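Local coordinates for occlusion-derived virus envelope protein E66 (Autographa californica nucleopolyhedrovirus, PDB 3VSN) that cleaves non-sulfated chondroitin as a polysaccharide lyase of the viral envelope and is essential for oral infection of the insect host, at residues A106-R114 against V154-A164; V476-D487 against T504-H512. One frame throughout, in Å; residues are numbered along the deposited sequence. Where two conformers were deposited one is given.

Contact 1 of 2, residues A106-R114 against V154-A164; sequences AYNLINGLR and VLNETQHYDEA
Ile110 and His160 meet at the middle of this contact, the isoleucine lying over one face of the imidazole. From its root outward, Ile110 CB rests against His160 CB and CG, and CG2 sits above the ring, 3.7 Å from its centroid and 17° off the normal, a CH-pi contact displaced toward the ND1 side. The other branch goes elsewhere: with CG1 anti to the backbone N (chi1 -167°), it passes His160 CB and carries CD1 to within 3.8 Å of Ala164 CB. One turn earlier on the helix, Ala106 CB packs on Leu155 CD2, and Leu155 CD1 rests on the helix backbone at Ala106 O and Ile110 N, beside Leu109 CB.

At the other end Arg114 grips Glu163 side-on. NE of Arg114 donates to OE2 of Glu163 (2.8 Å) and NH2 of Arg114 to OE1 of Glu163 (2.7 Å), both on the syn side of the carboxylate. The paired bonds hold guanidinium and carboxylate nearly coplanar, 17° apart.

His160 is itself positioned by the turn before it. Thr158 OG1 accepts from His160 N (3.1 Å) while donating to Leu155 O, and that carbonyl oxygen also accepts from Thr158 N. Tyr92 of helix 75-93 packs on Ala106, Leu155 and Thr158 alike. The whole is a helix packed against the two consecutive type I turns, with the Thr158 capping bond, that join helices 138-154 and 161-175 in the alpha-helical toroid of a family 8-type polysaccharide lyase.

Contact 2 of 2, residues V476-D487 against T504-H512; sequences VLSRDTSVNTND and TTFNGVVCH
Strand 477-480 runs at 42° to strand 504-506, their axes 8.1 Å apart at closest approach, so the two pack through side chains. This is face-to-face packing in a beta-sandwich: 472-480 belongs to a four-stranded antiparallel sheet, while the hairpin 504-512, closed by a type I' turn from Phe506 to Val509, forms one end of a seven-stranded sheet.

Val476 CG1 touches Cys511 CB at 3.5 Å. Next to it Leu477 puts CG against the same cysteine and sends CD1 over the hairpin, against Thr504 O and Phe506 CB. A classic beta bulge sets Val476 and Leu477 together opposite Val536 of the neighbouring strand 533-540.

Phe506, its CG anti to the backbone N, brings its ring face against Arg479. CB of Arg479 stands 3.5 Å from the centroid of the Phe506 ring and 6° off the normal, a CH-pi contact over the ring centre; Asn507 CB lies against the opposite face, nearer the rim. The extended arginine chain carries its CD past CD1 and CE1 of Phe506 and then leaves for a salt bridge to Glu534.

Beyond the ring, Asp487 ties the returning loop to the hairpin turn. A water accepts from Gly508 N and donates to Asp487 OD1. Asp487 OD2 receives Thr485 OG1 at 2.7 Å from one face of the carboxylate plane and, from the other, an almost straight bond (176°) from Asn507 N at 3.1 Å.

In the fold
Contact 1 comes first along the chain and closes before contact 2 opens; their centres are 51 Å apart and their nearest atoms about 36 Å, so they do not touch. The pair 106-114 and 154-164 belongs to the N-terminal alpha-helical part, where helices 103-119, 138-154 and 161-175 follow one another. The pair 476-487 and 504-512 lies in the beta-sandwich part, joining a four-stranded and a seven-stranded sheet, with helix 490-496 in the connection between its segments. Each contact is internal packing of its own part, one helical and one beta, and neither bridges the two; both lie away from the catalytic residues Asn191, His246 and Tyr254.

Contact 1 of 2, residues A106-R114 against V154-A164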
loop_
_atom_site.group_PDB
_atom_site.type_symbol
_atom_site.label_atom_id
_atom_site.label_comp_id
_atom_site.label_asym_id
_atom_site.label_seq_id
_atom_site.Cartn_x
_atom_site.Cartn_y
_atom_site.Cartn_z
ATOM N N ALA A 106 -33.014 -18.200 0.452
ATOM C CA ALA A 106 -32.441 -19.546 0.379
ATOM C C ALA A 106 -32.840 -20.221 -0.933
ATOM O O ALA A 106 -31.988 -20.757 -1.650
ATOM C CB ALA A 106 -32.883 -20.384 1.569
ATOM N N TYR A 107 -34.137 -20.168 -1.243
ATOM C CA TYR A 107 -34.662 -20.689 -2.497
ATOM C C TYR A 107 -34.015 -20.006 -3.697
ATOM O O TYR A 107 -33.632 -20.674 -4.656
ATOM C CB TYR A 107 -36.190 -20.542 -2.573
ATOM C CG TYR A 107 -36.735 -20.823 -3.957
ATOM C CD1 TYR A 107 -36.987 -22.131 -4.374
ATOM C CD2 TYR A 107 -36.966 -19.784 -4.861
ATOM C CE1 TYR A 107 -37.469 -22.395 -5.647
ATOM C CE2 TYR A 107 -37.444 -20.037 -6.137
ATOM C CZ TYR A 107 -37.694 -21.343 -6.523
ATOM O OH TYR A 107 -38.171 -21.600 -7.788
ATOM N N ASN A 108 -33.907 -18.680 -3.647
ATOM C CA ASN A 108 -33.304 -17.929 -4.744
ATOM C C ASN A 108 -31.848 -18.326 -4.991
ATOM O O ASN A 108 -31.407 -18.402 -6.138
ATOM C CB ASN A 108 -33.442 -16.420 -4.523
ATOM C CG ASN A 108 -34.790 -15.888 -4.979
ATOM O OD1 ASN A 108 -35.354 -16.360 -5.968
ATOM N ND2 ASN A 108 -35.313 -14.898 -4.260
ATOM N N LEU A 109 -31.121 -18.604 -3.910
ATOM C CA LEU A 109 -29.729 -19.039 -4.006
ATOM C C LEU A 109 -29.590 -20.417 -4.665
ATOM O O LEU A 109 -28.824 -20.569 -5.618
ATOM C CB LEU A 109 -29.041 -19.002 -2.634
ATOM C CG LEU A 109 -28.761 -17.613 -2.038
ATOM C CD1 LEU A 109 -28.218 -17.732 -0.621
ATOM C CD2 LEU A 109 -27.812 -16.797 -2.913
ATOM N N ILE A 110 -30.335 -21.409 -4.176
ATOM C CA ILE A 110 -30.285 -22.745 -4.783
ATOM C C ILE A 110 -30.801 -22.728 -6.233
ATOM O O ILE A 110 -30.232 -23.395 -7.102
ATOM C CB ILE A 110 -30.965 -23.836 -3.909
ATOM C CG1 ILE A 110 -30.615 -25.244 -4.414
ATOM C CG2 ILE A 110 -32.476 -23.650 -3.842
ATOM C CD1 ILE A 110 -29.156 -25.621 -4.255
ATOM N N ASN A 111 -31.846 -21.937 -6.488
ATOM C CA ASN A 111 -32.377 -21.751 -7.839
ATOM C C ASN A 111 -31.332 -21.137 -8.773
ATOM O O ASN A 111 -31.188 -21.566 -9.919
ATOM C CB ASN A 111 -33.645 -20.887 -7.812
ATOM C CG ASN A 111 -34.304 -20.759 -9.176
ATOM O OD1 ASN A 111 -34.526 -21.754 -9.871
ATOM N ND2 ASN A 111 -34.631 -19.528 -9.561
ATOM N N GLY A 112 -30.604 -20.141 -8.267
ATOM C CA GLY A 112 -29.504 -19.522 -9.006
ATOM C C GLY A 112 -28.423 -20.515 -9.384
ATOM O O GLY A 112 -27.905 -20.480 -10.504
ATOM N N LEU A 113 -28.086 -21.405 -8.452
ATOM C CA LEU A 113 -27.084 -22.444 -8.696
ATOM C C LEU A 113 -27.566 -23.451 -9.743
ATOM O O LEU A 113 -26.803 -23.835 -10.632
ATOM C CB LEU A 113 -26.698 -23.157 -7.392
ATOM C CG LEU A 113 -25.472 -24.079 -7.416
ATOM C CD1 LEU A 113 -24.215 -23.325 -7.837
ATOM C CD2 LEU A 113 -25.274 -24.731 -6.056
ATOM N N ARG A 114 -28.831 -23.865 -9.631
ATOM C CA ARG A 114 -29.468 -24.741 -10.620
ATOM C C ARG A 114 -29.417 -24.145 -12.023
ATOM O O ARG A 114 -29.113 -24.853 -12.986
ATOM C CB ARG A 114 -30.930 -25.013 -10.250
ATOM C CG ARG A 114 -31.130 -25.932 -9.060
ATOM C CD ARG A 114 -32.600 -25.970 -8.672
ATOM N NE ARG A 114 -32.814 -26.684 -7.416
ATOM C CZ ARG A 114 -33.865 -26.508 -6.621
ATOM N NH1 ARG A 114 -34.806 -25.630 -6.942
ATOM N NH2 ARG A 114 -33.971 -27.208 -5.500
ATOM N N VAL A 154 -23.439 -21.817 3.207
ATOM C CA VAL A 154 -24.412 -20.977 3.927
ATOM C C VAL A 154 -25.801 -21.620 4.036
ATOM O O VAL A 154 -26.568 -21.294 4.945
ATOM C CB VAL A 154 -24.513 -19.522 3.395
ATOM C CG1 VAL A 154 -23.141 -18.857 3.379
ATOM C CG2 VAL A 154 -25.181 -19.459 2.023
ATOM N N LEU A 155 -26.103 -22.540 3.120
ATOM C CA LEU A 155 -27.382 -23.247 3.121
ATOM C C LEU A 155 -27.303 -24.614 3.812
ATOM O O LEU A 155 -28.232 -25.418 3.699
ATOM C CB LEU A 155 -27.913 -23.410 1.685
ATOM C CG LEU A 155 -28.266 -22.157 0.874
ATOM C CD1 LEU A 155 -28.866 -22.540 -0.472
ATOM C CD2 LEU A 155 -29.215 -21.237 1.633
ATOM N N ASN A 156 -26.212 -24.865 4.540
ATOM C CA ASN A 156 -25.942 -26.199 5.088
ATOM C C ASN A 156 -26.945 -26.728 6.125
ATOM O O ASN A 156 -26.967 -27.923 6.405
ATOM C CB ASN A 156 -24.494 -26.327 5.598
ATOM C CG ASN A 156 -24.263 -25.637 6.937
ATOM O OD1 ASN A 156 -25.043 -24.784 7.366
ATOM N ND2 ASN A 156 -23.172 -25.998 7.596
ATOM N N GLU A 157 -27.774 -25.847 6.677
ATOM C CA GLU A 157 -28.792 -26.273 7.635
ATOM C C GLU A 157 -30.206 -26.242 7.045
ATOM O O GLU A 157 -31.198 -26.419 7.760
ATOM C CB GLU A 157 -28.684 -25.470 8.934
ATOM C CG GLU A 157 -27.397 -25.776 9.690
ATOM C CD GLU A 157 -27.358 -25.182 11.083
ATOM O OE1 GLU A 157 -27.845 -24.047 11.268
ATOM O OE2 GLU A 157 -26.826 -25.859 11.991
ATOM N N THR A 158 -30.281 -26.054 5.729
ATOM C CA THR A 158 -31.551 -26.031 5.006
ATOM C C THR A 158 -31.788 -27.343 4.246
ATOM O O THR A 158 -30.915 -28.218 4.198
ATOM C CB THR A 158 -31.605 -24.880 3.977
ATOM O OG1 THR A 158 -30.777 -25.206 2.852
ATOM C CG2 THR A 158 -31.150 -23.554 4.594
ATOM N N GLN A 159 -32.968 -27.444 3.637
ATOM C CA GLN A 159 -33.313 -28.639 2.869
ATOM C C GLN A 159 -32.611 -28.664 1.507
ATOM O O GLN A 159 -32.706 -29.648 0.772
ATOM C CB GLN A 159 -34.833 -28.782 2.725
ATOM C CG GLN A 159 -35.551 -29.006 4.048
ATOM C CD GLN A 159 -34.971 -30.165 4.840
ATOM O OE1 GLN A 159 -34.451 -29.982 5.944
ATOM N NE2 GLN A 159 -35.052 -31.365 4.277
ATOM N N HIS A 160 -31.871 -27.600 1.199
ATOM C CA HIS A 160 -31.149 -27.486 -0.072
ATOM C C HIS A 160 -29.728 -27.981 -0.020
ATOM O O HIS A 160 -29.085 -28.120 -1.063
ATOM C CB HIS A 160 -31.163 -26.042 -0.572
ATOM C CG HIS A 160 -32.528 -25.396 -0.556
ATOM N ND1 HIS A 160 -33.548 -25.832 -1.320
ATOM C CD2 HIS A 160 -33.014 -24.303 0.161
ATOM C CE1 HIS A 160 -34.633 -25.063 -1.099
ATOM N NE2 HIS A 160 -34.304 -24.128 -0.194
ATOM N N TYR A 161 -29.220 -28.254 1.184
ATOM C CA TYR A 161 -27.804 -28.596 1.369
ATOM C C TYR A 161 -27.342 -29.794 0.543
ATOM O O TYR A 161 -26.372 -29.684 -0.210
ATOM C CB TYR A 161 -27.463 -28.820 2.846
ATOM C CG TYR A 161 -26.036 -29.280 3.083
ATOM C CD1 TYR A 161 -24.950 -28.458 2.765
ATOM C CD2 TYR A 161 -25.770 -30.537 3.626
ATOM C CE1 TYR A 161 -23.645 -28.872 2.982
ATOM C CE2 TYR A 161 -24.467 -30.961 3.847
ATOM C CZ TYR A 161 -23.408 -30.123 3.523
ATOM O OH TYR A 161 -22.114 -30.537 3.740
ATOM N N ASP A 162 -28.032 -30.925 0.684
ATOM C CA ASP A 162 -27.637 -32.145 -0.019
ATOM C C ASP A 162 -27.577 -31.953 -1.538
ATOM O O ASP A 162 -26.649 -32.441 -2.182
ATOM C CB ASP A 162 -28.534 -33.329 0.366
ATOM C CG ASP A 162 -28.233 -33.866 1.761
ATOM O OD1 ASP A 162 -27.141 -33.592 2.307
ATOM O OD2 ASP A 162 -29.096 -34.577 2.317
ATOM N N GLU A 163 -28.537 -31.222 -2.102
ATOM C CA GLU A 163 -28.499 -30.906 -3.534
ATOM C C GLU A 163 -27.318 -29.992 -3.896
ATOM O O GLU A 163 -26.615 -30.244 -4.884
ATOM C CB GLU A 163 -29.811 -30.283 -4.019
ATOM C CG GLU A 163 -29.808 -29.978 -5.515
ATOM C CD GLU A 163 -31.066 -29.286 -6.004
ATOM O OE1 GLU A 163 -32.018 -29.114 -5.214
ATOM O OE2 GLU A 163 -31.099 -28.909 -7.192
ATOM N N ALA A 164 -27.110 -28.940 -3.105
ATOM C CA ALA A 164 -26.005 -28.008 -3.348
ATOM C C ALA A 164 -24.659 -28.728 -3.290
ATOM O O ALA A 164 -23.804 -28.528 -4.156
ATOM C CB ALA A 164 -26.046 -26.844 -2.363
#

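Contact 2 of 2, residues V476-D487 against T504-H512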
loop_
_atom_site.group_PDB
_atom_site.type_symbol
_atom_site.label_atom_id
_atom_site.label_comp_id
_atom_site.label_asym_id
_atom_site.label_seq_id
_atom_site.Cartn_x
_atom_site.Cartn_y
_atom_site.Cartn_z
ATOM N N VAL A 476 3.300 22.419 -1.102
ATOM C CA VAL A 476 3.150 22.321 0.351
ATOM C C VAL A 476 1.777 21.731 0.704
ATOM O O VAL A 476 1.674 20.831 1.539
ATOM C CB VAL A 476 3.372 23.699 1.024
ATOM C CG1 VAL A 476 3.094 23.636 2.521
ATOM C CG2 VAL A 476 4.796 24.186 0.773
ATOM N N LEU A 477 0.729 22.249 0.065
ATOM C CA LEU A 477 -0.637 21.753 0.240
ATOM C C LEU A 477 -1.336 21.750 -1.102
ATOM O O LEU A 477 -1.143 22.664 -1.909
ATOM C CB LEU A 477 -1.440 22.638 1.201
ATOM C CG LEU A 477 -1.893 22.177 2.598
ATOM C CD1 LEU A 477 -3.074 23.028 3.052
ATOM C CD2 LEU A 477 -2.246 20.697 2.686
ATOM N N SER A 478 -2.158 20.731 -1.332
ATOM C CA SER A 478 -2.917 20.610 -2.572
ATOM C C SER A 478 -4.357 20.223 -2.267
ATOM O O SER A 478 -4.623 19.533 -1.282
ATOM C CB SER A 478 -2.279 19.565 -3.489
ATOM O OG SER A 478 -2.173 18.316 -2.829
ATOM N N ARG A 479 -5.286 20.675 -3.104
ATOM C CA ARG A 479 -6.676 20.255 -2.976
ATOM C C ARG A 479 -7.358 20.065 -4.323
ATOM O O ARG A 479 -7.135 20.829 -5.265
ATOM C CB ARG A 479 -7.482 21.213 -2.081
ATOM C CG ARG A 479 -7.987 22.482 -2.750
ATOM C CD ARG A 479 -8.862 23.308 -1.815
ATOM N NE ARG A 479 -9.250 24.575 -2.436
ATOM C CZ ARG A 479 -10.412 24.791 -3.052
ATOM N NH1 ARG A 479 -11.322 23.825 -3.126
ATOM N NH2 ARG A 479 -10.673 25.978 -3.589
ATOM N N ASP A 480 -8.173 19.016 -4.388
ATOM C CA ASP A 480 -9.084 18.757 -5.493
ATOM C C ASP A 480 -10.266 19.703 -5.278
ATOM O O ASP A 480 -11.025 19.542 -4.320
ATOM C CB ASP A 480 -9.521 17.286 -5.433
ATOM C CG ASP A 480 -10.498 16.894 -6.537
ATOM O OD1 ASP A 480 -11.267 17.748 -7.028
ATOM O OD2 ASP A 480 -10.511 15.696 -6.894
ATOM N N THR A 481 -10.409 20.688 -6.163
ATOM C CA THR A 481 -11.412 21.750 -5.999
ATOM C C THR A 481 -12.853 21.276 -6.211
ATOM O O THR A 481 -13.791 22.018 -5.927
ATOM C CB THR A 481 -11.154 22.957 -6.933
ATOM O OG1 THR A 481 -11.197 22.524 -8.295
ATOM C CG2 THR A 481 -9.796 23.599 -6.649
ATOM N N SER A 482 -13.032 20.055 -6.715
ATOM C CA SER A 482 -14.376 19.498 -6.890
ATOM C C SER A 482 -14.941 18.990 -5.562
ATOM O O SER A 482 -16.149 18.785 -5.428
ATOM C CB SER A 482 -14.391 18.389 -7.952
ATOM O OG SER A 482 -13.851 17.178 -7.447
ATOM N N VAL A 483 -14.061 18.794 -4.582
ATOM C CA VAL A 483 -14.472 18.342 -3.255
ATOM C C VAL A 483 -14.911 19.548 -2.433
ATOM O O VAL A 483 -14.164 20.511 -2.283
ATOM C CB VAL A 483 -13.332 17.581 -2.534
ATOM C CG1 VAL A 483 -13.782 17.093 -1.161
ATOM C CG2 VAL A 483 -12.852 16.409 -3.382
ATOM N N ASN A 484 -16.134 19.504 -1.919
ATOM C CA ASN A 484 -16.619 20.586 -1.074
ATOM C C ASN A 484 -16.465 20.245 0.403
ATOM O O ASN A 484 -17.050 19.281 0.900
ATOM C CB ASN A 484 -18.059 20.971 -1.439
ATOM C CG ASN A 484 -18.152 21.646 -2.802
ATOM O OD1 ASN A 484 -18.627 21.050 -3.768
ATOM N ND2 ASN A 484 -17.687 22.889 -2.886
ATOM N N THR A 485 -15.623 21.019 1.079
ATOM C CA THR A 485 -15.407 20.886 2.514
ATOM C C THR A 485 -15.776 22.223 3.141
ATOM O O THR A 485 -16.169 23.151 2.436
ATOM C CB THR A 485 -13.939 20.530 2.851
ATOM O OG1 THR A 485 -13.087 21.641 2.543
ATOM C CG2 THR A 485 -13.469 19.302 2.069
ATOM N N ASN A 486 -15.650 22.332 4.459
ATOM C CA ASN A 486 -15.923 23.599 5.134
ATOM C C ASN A 486 -14.734 24.571 5.121
ATOM O O ASN A 486 -14.873 25.728 5.534
ATOM C CB ASN A 486 -16.449 23.364 6.556
ATOM C CG ASN A 486 -17.757 22.583 6.575
ATOM O OD1 ASN A 486 -17.912 21.633 7.342
ATOM N ND2 ASN A 486 -18.698 22.974 5.723
ATOM N N ASP A 487 -13.583 24.094 4.633
ATOM C CA ASP A 487 -12.392 24.925 4.419
ATOM C C ASP A 487 -12.681 25.953 3.321
ATOM O O ASP A 487 -13.208 25.592 2.269
ATOM C CB ASP A 487 -11.196 24.060 3.962
ATOM C CG ASP A 487 -10.961 22.829 4.842
ATOM O OD1 ASP A 487 -10.722 23.001 6.056
ATOM O OD2 ASP A 487 -10.987 21.685 4.310
ATOM N N THR A 504 -2.596 27.618 6.573
ATOM C CA THR A 504 -3.638 27.213 5.626
ATOM C C THR A 504 -4.063 25.775 5.916
ATOM O O THR A 504 -3.221 24.922 6.183
ATOM C CB THR A 504 -3.174 27.374 4.165
ATOM O OG1 THR A 504 -2.858 28.750 3.927
ATOM C CG2 THR A 504 -4.267 26.949 3.185
ATOM N N THR A 505 -5.372 25.528 5.871
ATOM C CA THR A 505 -5.949 24.245 6.259
ATOM C C THR A 505 -6.675 23.574 5.093
ATOM O O THR A 505 -7.411 24.228 4.344
ATOM C CB THR A 505 -6.940 24.428 7.432
ATOM O OG1 THR A 505 -6.286 25.120 8.504
ATOM C CG2 THR A 505 -7.450 23.083 7.949
ATOM N N PHE A 506 -6.452 22.273 4.935
ATOM C CA PHE A 506 -7.314 21.459 4.086
ATOM C C PHE A 506 -7.477 20.050 4.644
ATOM O O PHE A 506 -6.488 19.393 4.993
ATOM C CB PHE A 506 -6.817 21.392 2.632
ATOM C CG PHE A 506 -7.728 20.600 1.733
ATOM C CD1 PHE A 506 -8.989 21.089 1.405
ATOM C CD2 PHE A 506 -7.347 19.350 1.247
ATOM C CE1 PHE A 506 -9.849 20.360 0.599
ATOM C CE2 PHE A 506 -8.206 18.616 0.438
ATOM C CZ PHE A 506 -9.457 19.125 0.113
ATOM N N ASN A 507 -8.729 19.600 4.729
ATOM C CA ASN A 507 -9.046 18.205 5.054
ATOM C C ASN A 507 -8.325 17.706 6.316
ATOM O O ASN A 507 -7.724 16.624 6.322
ATOM C CB ASN A 507 -8.734 17.310 3.836
ATOM C CG ASN A 507 -9.428 15.965 3.894
ATOM O OD1 ASN A 507 -10.401 15.784 4.624
ATOM N ND2 ASN A 507 -8.931 15.009 3.112
ATOM N N GLY A 508 -8.370 18.516 7.371
ATOM C CA GLY A 508 -7.791 18.162 8.670
ATOM C C GLY A 508 -6.273 18.240 8.774
ATOM O O GLY A 508 -5.687 17.697 9.711
ATOM N N VAL A 509 -5.640 18.910 7.812
ATOM C CA VAL A 509 -4.192 19.096 7.805
ATOM C C VAL A 509 -3.875 20.581 7.621
ATOM O O VAL A 509 -4.505 21.261 6.810
ATOM C CB VAL A 509 -3.513 18.250 6.700
ATOM C CG1 VAL A 509 -2.012 18.486 6.676
ATOM C CG2 VAL A 509 -3.797 16.767 6.911
ATOM N N VAL A 510 -2.902 21.070 8.385
ATOM C CA VAL A 510 -2.522 22.480 8.390
ATOM C C VAL A 510 -1.057 22.608 7.975
ATOM O O VAL A 510 -0.222 21.828 8.427
ATOM C CB VAL A 510 -2.724 23.093 9.795
ATOM C CG1 VAL A 510 -2.420 24.584 9.801
ATOM C CG2 VAL A 510 -4.142 22.842 10.287
ATOM N N CYS A 511 -0.746 23.583 7.118
ATOM C CA CYS A 511 0.633 23.785 6.655
ATOM C C CYS A 511 1.291 25.055 7.204
ATOM O O CYS A 511 0.615 26.052 7.484
ATOM C CB CYS A 511 0.703 23.765 5.120
ATOM S SG CYS A 511 0.014 25.223 4.291
ATOM N N HIS A 512 2.614 24.985 7.361
ATOM C CA HIS A 512 3.453 26.097 7.799
ATOM C C HIS A 512 4.779 26.051 7.090
ATOM O O HIS A 512 5.303 24.970 6.812
ATOM C CB HIS A 512 3.705 26.021 9.305
ATOM C CG HIS A 512 2.461 26.193 10.144
ATOM N ND1 HIS A 512 1.969 27.402 10.465
ATOM C CD2 HIS A 512 1.614 25.257 10.724
ATOM C CE1 HIS A 512 0.862 27.250 11.216
ATOM N NE2 HIS A 512 0.646 25.935 11.372
HETATM O O HOH W 1 -10.137 20.785 7.748
#